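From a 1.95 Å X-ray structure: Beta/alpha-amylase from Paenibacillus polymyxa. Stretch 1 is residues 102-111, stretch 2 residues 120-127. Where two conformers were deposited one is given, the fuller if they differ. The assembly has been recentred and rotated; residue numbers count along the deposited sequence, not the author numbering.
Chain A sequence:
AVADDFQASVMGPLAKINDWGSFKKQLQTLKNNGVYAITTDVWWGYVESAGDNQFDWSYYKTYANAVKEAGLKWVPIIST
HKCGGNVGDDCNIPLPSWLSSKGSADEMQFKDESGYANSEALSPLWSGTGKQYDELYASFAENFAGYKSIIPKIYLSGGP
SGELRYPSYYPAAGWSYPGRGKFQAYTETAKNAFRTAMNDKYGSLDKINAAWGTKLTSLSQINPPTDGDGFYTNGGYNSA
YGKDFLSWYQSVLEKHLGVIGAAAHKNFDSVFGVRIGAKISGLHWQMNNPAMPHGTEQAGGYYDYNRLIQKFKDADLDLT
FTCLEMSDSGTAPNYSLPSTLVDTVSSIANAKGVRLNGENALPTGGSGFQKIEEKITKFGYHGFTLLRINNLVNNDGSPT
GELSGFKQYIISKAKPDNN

Stretch 1, residues 102-111: KGSADEMQFK
Stretch 2 (120-127) EALSPLWS

Residues 102-111 and 120-127 of this Paenibacillus polymyxa beta/alpha-amylase pack against each other through one direct hydrogen bond, two water bridges, apolar side-chain contacts and close packing against backbone carbonyls, burying 502 Å² in total. Stretch 1 begins as loop, forms a short helix at 105-108, leaves helical geometry at Gln109 (phi/psi -112/-176) and becomes a strand at 110-111. Ser104 (chi1 86°, p) caps the helix, its OG accepting from Glu107 N at 3.2 Å, and Met108 N donates to Ser104 O at 3.1 Å. Stretch 2 has no regular helix or strand; it is extended from Ala121 to Ser123 and then turns. The CA atoms of Met108 and Ser123 lie 5.0 Å apart, and those of Glu107 and Trp126 5.2 Å, so the two chains run in opposite directions here.

Glu120 (-65/-28) makes no contact with stretch 1. At Ala121 the backbone is extended (-157/161), and its carbonyl serves the interface: Ala121 O lies 3.3 Å from Phe110 CE2, near the plane of the ring at its edge. The same oxygen accepts from water 1 at 2.9 Å, and that water also donates to Met108 O at 2.8 Å, bridging two carbonyls that cannot bond to each other.

Leu122 (-66/142; chi1 m, chi2 t) has a CA-to-CB bond directed away from stretch 1, yet the end of its side chain comes nearer, placing CD2 3.8 Å from Met108 CE in a buried apolar contact.

Ser123 (-66/139) makes the direct link. Its N donates to Met108 O at 2.9 Å with an N-H...O angle of 156°, so this carbonyl near the helix end receives both a backbone amide and water 1. The CB of Ser123 points toward stretch 1, 3.5 Å from Glu107 O and over one face of the Phe110 ring. Serine suits this place through its hydroxyl: with chi1 at 175° (t), Ser123 OG accepts from Leu125 N at 3.0 Å and lies 2.7 Å from water 2, which donates to Gln109 O at 2.8 Å.

A type I turn spans Ser123 to Trp126, with Trp126 N bonded to Ser123 O at 3.1 Å. Pro124 (-59/-20) fits the turn through its restricted phi and sets CD 3.8 Å from Phe110 CZ. Phe110 reaches these partners with chi1 -61° (m) and chi2 -90°. Leu125 (-76/-15; m, t) occupies the third position of the turn and contributes little to the contact.

Trp126 (-75/129; chi1 -178°, chi2 44°) has the largest covered area, 104 Å². Met108 (chi1 m, chi2 t, chi3 p) packs against the indole: its CG lies over one face, 3.9 Å from the centroid of the Trp126 five-membered ring, and its SD approaches the six-membered ring, 4.7 Å from the centroid. Around the ring edge, Lys102 O is 3.6 Å from Trp126 CZ2 and Glu107 OE1 3.6 Å from CD1. Gly103 CA approaches Trp126 NE1 to 4.0 Å; an ideal CB there would fall 2.5 Å from NE1, so glycine suits this site. Ser127 makes no contact.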

ATOM      1  N   LYS A 102      -1.054  -9.106  22.966  1.00 20.39           N
ATOM      2  CA  LYS A 102      -2.444  -9.458  22.622  1.00 20.47           C
ATOM      3  C   LYS A 102      -2.616 -10.704  21.731  1.00 19.70           C
ATOM      4  O   LYS A 102      -3.730 -11.200  21.562  1.00 19.04           O
ATOM      5  CB  LYS A 102      -3.163  -8.250  21.989  1.00 20.82           C
ATOM      6  CG  LYS A 102      -3.340  -7.062  22.932  1.00 23.90           C
ATOM      7  CD  LYS A 102      -4.302  -7.376  24.075  1.00 29.23           C
ATOM      8  CE  LYS A 102      -4.743  -6.120  24.824  1.00 34.00           C
ATOM      9  NZ  LYS A 102      -3.807  -5.773  25.947  1.00 36.75           N
ATOM     10  N   GLY A 103      -1.526 -11.202  21.153  1.00 19.19           N
ATOM     11  CA  GLY A 103      -1.603 -12.384  20.285  1.00 18.44           C
ATOM     12  C   GLY A 103      -0.213 -12.949  20.093  1.00 18.27           C
ATOM     13  O   GLY A 103       0.774 -12.300  20.468  1.00 17.06           O
ATOM     14  N   SER A 104      -0.113 -14.143  19.508  1.00 18.11           N
ATOM     15  CA  SER A 104       1.197 -14.769  19.354  1.00 18.34           C
ATOM     16  C   SER A 104       1.951 -14.083  18.225  1.00 18.09           C
ATOM     17  O   SER A 104       1.342 -13.715  17.210  1.00 18.08           O
ATOM     18  CB  SER A 104       1.086 -16.284  19.105  1.00 19.02           C
ATOM     19  OG  SER A 104       0.909 -16.587  17.750  1.00 21.90           O
ATOM     20  N   ALA A 105       3.261 -13.909  18.400  1.00 17.28           N
ATOM     21  CA  ALA A 105       4.084 -13.250  17.381  1.00 16.78           C
ATOM     22  C   ALA A 105       3.918 -13.976  16.048  1.00 16.78           C
ATOM     23  O   ALA A 105       3.796 -13.330  15.007  1.00 16.90           O
ATOM     24  CB  ALA A 105       5.547 -13.211  17.786  1.00 16.42           C
ATOM     25  N   ASP A 106       3.915 -15.305  16.092  1.00 16.09           N
ATOM     26  CA  ASP A 106       3.785 -16.131  14.882  1.00 16.50           C
ATOM     27  C   ASP A 106       2.493 -15.827  14.085  1.00 16.38           C
ATOM     28  O   ASP A 106       2.511 -15.777  12.860  1.00 16.48           O
ATOM     29  CB  ASP A 106       3.853 -17.627  15.235  1.00 16.78           C
ATOM     30  CG  ASP A 106       3.800 -18.523  14.001  1.00 17.76           C
ATOM     31  OD1 ASP A 106       4.877 -18.856  13.463  1.00 16.58           O
ATOM     32  OD2 ASP A 106       2.681 -18.871  13.551  1.00 18.94           O
ATOM     33  N   GLU A 107       1.383 -15.625  14.785  1.00 16.01           N
ATOM     34  CA  GLU A 107       0.120 -15.334  14.126  1.00 16.96           C
ATOM     35  C   GLU A 107       0.057 -13.884  13.624  1.00 16.51           C
ATOM     36  O   GLU A 107      -0.682 -13.585  12.678  1.00 16.49           O
ATOM     37  CB  GLU A 107      -1.037 -15.545  15.106  1.00 17.01           C
ATOM     38  CG  GLU A 107      -1.324 -17.008  15.429  1.00 20.70           C
ATOM     39  CD  GLU A 107      -2.457 -17.158  16.427  1.00 25.09           C
ATOM     40  OE1 GLU A 107      -3.341 -16.264  16.457  1.00 21.64           O
ATOM     41  OE2 GLU A 107      -2.445 -18.163  17.183  1.00 27.55           O
ATOM     42  N   MET A 108       0.806 -12.997  14.278  1.00 16.19           N
ATOM     43  CA  MET A 108       0.742 -11.555  13.997  0.55 16.44           C
ATOM     44  C   MET A 108       1.760 -11.066  12.990  1.00 16.86           C
ATOM     45  O   MET A 108       1.614  -9.978  12.433  1.00 16.57           O
ATOM     46  CB  MET A 108       0.954 -10.765  15.279  0.55 16.39           C
ATOM     47  CG  MET A 108      -0.069 -11.059  16.350  0.55 15.32           C
ATOM     48  SD  MET A 108       0.488 -10.360  17.910  0.55 15.86           S
ATOM     49  CE  MET A 108       0.656  -8.624  17.451  0.55 10.43           C
ATOM     50  N   GLN A 109       2.804 -11.851  12.770  1.00 16.63           N
ATOM     51  CA  GLN A 109       3.878 -11.374  11.926  1.00 17.18           C
ATOM     52  C   GLN A 109       3.998 -12.118  10.612  1.00 16.83           C
ATOM     53  O   GLN A 109       3.168 -12.986  10.293  1.00 16.90           O
ATOM     54  CB  GLN A 109       5.196 -11.389  12.710  1.00 17.56           C
ATOM     55  CG  GLN A 109       5.171 -10.425  13.919  1.00 21.05           C
ATOM     56  CD  GLN A 109       6.442 -10.470  14.741  1.00 24.91           C
ATOM     57  OE1 GLN A 109       7.235 -11.413  14.635  1.00 27.51           O
ATOM     58  NE2 GLN A 109       6.643  -9.442  15.574  1.00 26.60           N
ATOM     59  N   PHE A 110       5.035 -11.758   9.861  1.00 17.11           N
ATOM     60  CA  PHE A 110       5.395 -12.422   8.610  1.00 17.14           C
ATOM     61  C   PHE A 110       6.771 -13.020   8.787  1.00 17.24           C
ATOM     62  O   PHE A 110       7.609 -12.451   9.471  1.00 17.45           O
ATOM     63  CB  PHE A 110       5.439 -11.419   7.459  1.00 16.68           C
ATOM     64  CG  PHE A 110       4.119 -10.730   7.184  1.00 16.71           C
ATOM     65  CD1 PHE A 110       3.207 -11.273   6.280  1.00 17.15           C
ATOM     66  CD2 PHE A 110       3.810  -9.513   7.803  1.00 17.74           C
ATOM     67  CE1 PHE A 110       1.989 -10.628   6.015  1.00 18.20           C
ATOM     68  CE2 PHE A 110       2.601  -8.853   7.545  1.00 19.19           C
ATOM     69  CZ  PHE A 110       1.691  -9.408   6.638  1.00 19.26           C
ATOM     70  N   LYS A 111       7.008 -14.175   8.178  1.00 17.90           N
ATOM     71  CA  LYS A 111       8.335 -14.752   8.183  1.00 18.41           C
ATOM     72  C   LYS A 111       8.695 -15.121   6.749  1.00 17.94           C
ATOM     73  O   LYS A 111       7.862 -15.640   6.008  1.00 17.67           O
ATOM     74  CB  LYS A 111       8.348 -15.963   9.121  1.00 19.33           C
ATOM     75  CG  LYS A 111       9.701 -16.558   9.413  1.00 22.09           C
ATOM     76  CD  LYS A 111       9.682 -17.418  10.696  1.00 22.91           C
ATOM     77  CE  LYS A 111       9.650 -16.570  11.966  1.00 25.60           C
ATOM     78  NZ  LYS A 111      10.020 -17.347  13.191  1.00 26.22           N
ATOM     79  N   GLU A 120       6.233  -5.125   9.992  1.00 16.86           N
ATOM     80  CA  GLU A 120       5.851  -3.843   9.369  1.00 16.00           C
ATOM     81  C   GLU A 120       4.353  -3.564   9.435  1.00 15.92           C
ATOM     82  O   GLU A 120       3.929  -2.413   9.418  1.00 15.90           O
ATOM     83  CB  GLU A 120       6.280  -3.814   7.908  1.00 16.06           C
ATOM     84  CG  GLU A 120       7.752  -3.523   7.670  1.00 16.58           C
ATOM     85  CD  GLU A 120       8.010  -3.342   6.192  1.00 16.36           C
ATOM     86  OE1 GLU A 120       8.297  -4.363   5.519  1.00 16.72           O
ATOM     87  OE2 GLU A 120       7.860  -2.205   5.696  1.00 16.65           O
ATOM     88  N   ALA A 121       3.550  -4.621   9.482  1.00 15.80           N
ATOM     89  CA  ALA A 121       2.106  -4.494   9.661  1.00 14.58           C
ATOM     90  C   ALA A 121       1.624  -5.808  10.236  1.00 15.09           C
ATOM     91  O   ALA A 121       2.329  -6.824  10.136  1.00 14.82           O
ATOM     92  CB  ALA A 121       1.419  -4.201   8.320  1.00 13.84           C
ATOM     93  N   LEU A 122       0.429  -5.799  10.832  1.00 14.09           N
ATOM     94  CA  LEU A 122      -0.163  -7.038  11.342  1.00 14.81           C
ATOM     95  C   LEU A 122      -0.488  -7.969  10.198  1.00 14.98           C
ATOM     96  O   LEU A 122      -0.921  -7.518   9.139  1.00 15.69           O
ATOM     97  CB  LEU A 122      -1.447  -6.745  12.123  1.00 14.19           C
ATOM     98  CG  LEU A 122      -1.304  -5.906  13.393  1.00 13.75           C
ATOM     99  CD1 LEU A 122      -2.683  -5.684  13.997  1.00 12.42           C
ATOM    100  CD2 LEU A 122      -0.398  -6.640  14.377  1.00 14.72           C
ATOM    101  N   SER A 123      -0.275  -9.267  10.397  1.00 15.61           N
ATOM    102  CA  SER A 123      -0.670 -10.239   9.385  1.00 15.72           C
ATOM    103  C   SER A 123      -2.183 -10.265   9.260  1.00 16.47           C
ATOM    104  O   SER A 123      -2.872 -10.270  10.282  1.00 16.67           O
ATOM    105  CB  SER A 123      -0.201 -11.646   9.778  1.00 15.99           C
ATOM    106  OG  SER A 123      -0.679 -12.610   8.847  1.00 16.05           O
ATOM    107  N   PRO A 124      -2.705 -10.346   8.019  1.00 16.61           N
ATOM    108  CA  PRO A 124      -4.137 -10.577   7.803  1.00 17.79           C
ATOM    109  C   PRO A 124      -4.606 -11.879   8.439  1.00 18.12           C
ATOM    110  O   PRO A 124      -5.796 -12.047   8.689  1.00 18.50           O
ATOM    111  CB  PRO A 124      -4.254 -10.702   6.288  1.00 17.68           C
ATOM    112  CG  PRO A 124      -3.096  -9.988   5.744  1.00 17.53           C
ATOM    113  CD  PRO A 124      -1.979 -10.209   6.747  1.00 17.50           C
ATOM    114  N   LEU A 125      -3.673 -12.786   8.700  1.00 17.98           N
ATOM    115  CA  LEU A 125      -4.029 -14.080   9.283  1.00 18.92           C
ATOM    116  C   LEU A 125      -4.341 -14.023  10.770  1.00 19.53           C
ATOM    117  O   LEU A 125      -4.874 -14.987  11.314  1.00 20.46           O
ATOM    118  CB  LEU A 125      -2.927 -15.116   9.034  1.00 18.37           C
ATOM    119  CG  LEU A 125      -2.570 -15.372   7.563  1.00 18.93           C
ATOM    120  CD1 LEU A 125      -1.388 -16.330   7.513  1.00 18.11           C
ATOM    121  CD2 LEU A 125      -3.745 -15.900   6.758  1.00 16.75           C
ATOM    122  N   TRP A 126      -3.980 -12.935  11.445  1.00 19.62           N
ATOM    123  CA  TRP A 126      -4.288 -12.828  12.873  1.00 19.69           C
ATOM    124  C   TRP A 126      -5.768 -12.537  13.057  1.00 20.15           C
ATOM    125  O   TRP A 126      -6.318 -11.619  12.434  1.00 20.14           O
ATOM    126  CB  TRP A 126      -3.432 -11.767  13.572  1.00 18.89           C
ATOM    127  CG  TRP A 126      -3.697 -11.675  15.044  1.00 19.38           C
ATOM    128  CD1 TRP A 126      -3.851 -12.725  15.926  1.00 19.81           C
ATOM    129  CD2 TRP A 126      -3.823 -10.481  15.823  1.00 18.97           C
ATOM    130  NE1 TRP A 126      -4.080 -12.248  17.196  1.00 19.36           N
ATOM    131  CE2 TRP A 126      -4.056 -10.876  17.165  1.00 19.90           C
ATOM    132  CE3 TRP A 126      -3.745  -9.113  15.521  1.00 18.65           C
ATOM    133  CZ2 TRP A 126      -4.232  -9.951  18.198  1.00 19.32           C
ATOM    134  CZ3 TRP A 126      -3.917  -8.188  16.555  1.00 18.06           C
ATOM    135  CH2 TRP A 126      -4.160  -8.614  17.877  1.00 19.21           C
ATOM    136  N   SER A 127      -6.413 -13.337  13.898  1.00 20.84           N
ATOM    137  CA  SER A 127      -7.829 -13.147  14.221  1.00 21.87           C
ATOM    138  C   SER A 127      -8.134 -11.724  14.689  1.00 21.43           C
ATOM    139  O   SER A 127      -9.240 -11.216  14.473  1.00 22.67           O
ATOM    140  CB  SER A 127      -8.283 -14.167  15.286  1.00 22.16           C
ATOM    141  OG  SER A 127      -7.478 -14.087  16.469  1.00 24.72           O
TER
HETATM  142  O   HOH W   1       3.291  -7.735  12.730  1.00 16.12           O
HETATM  143  O   HOH W   2       1.560 -13.918   8.259  1.00 16.45           O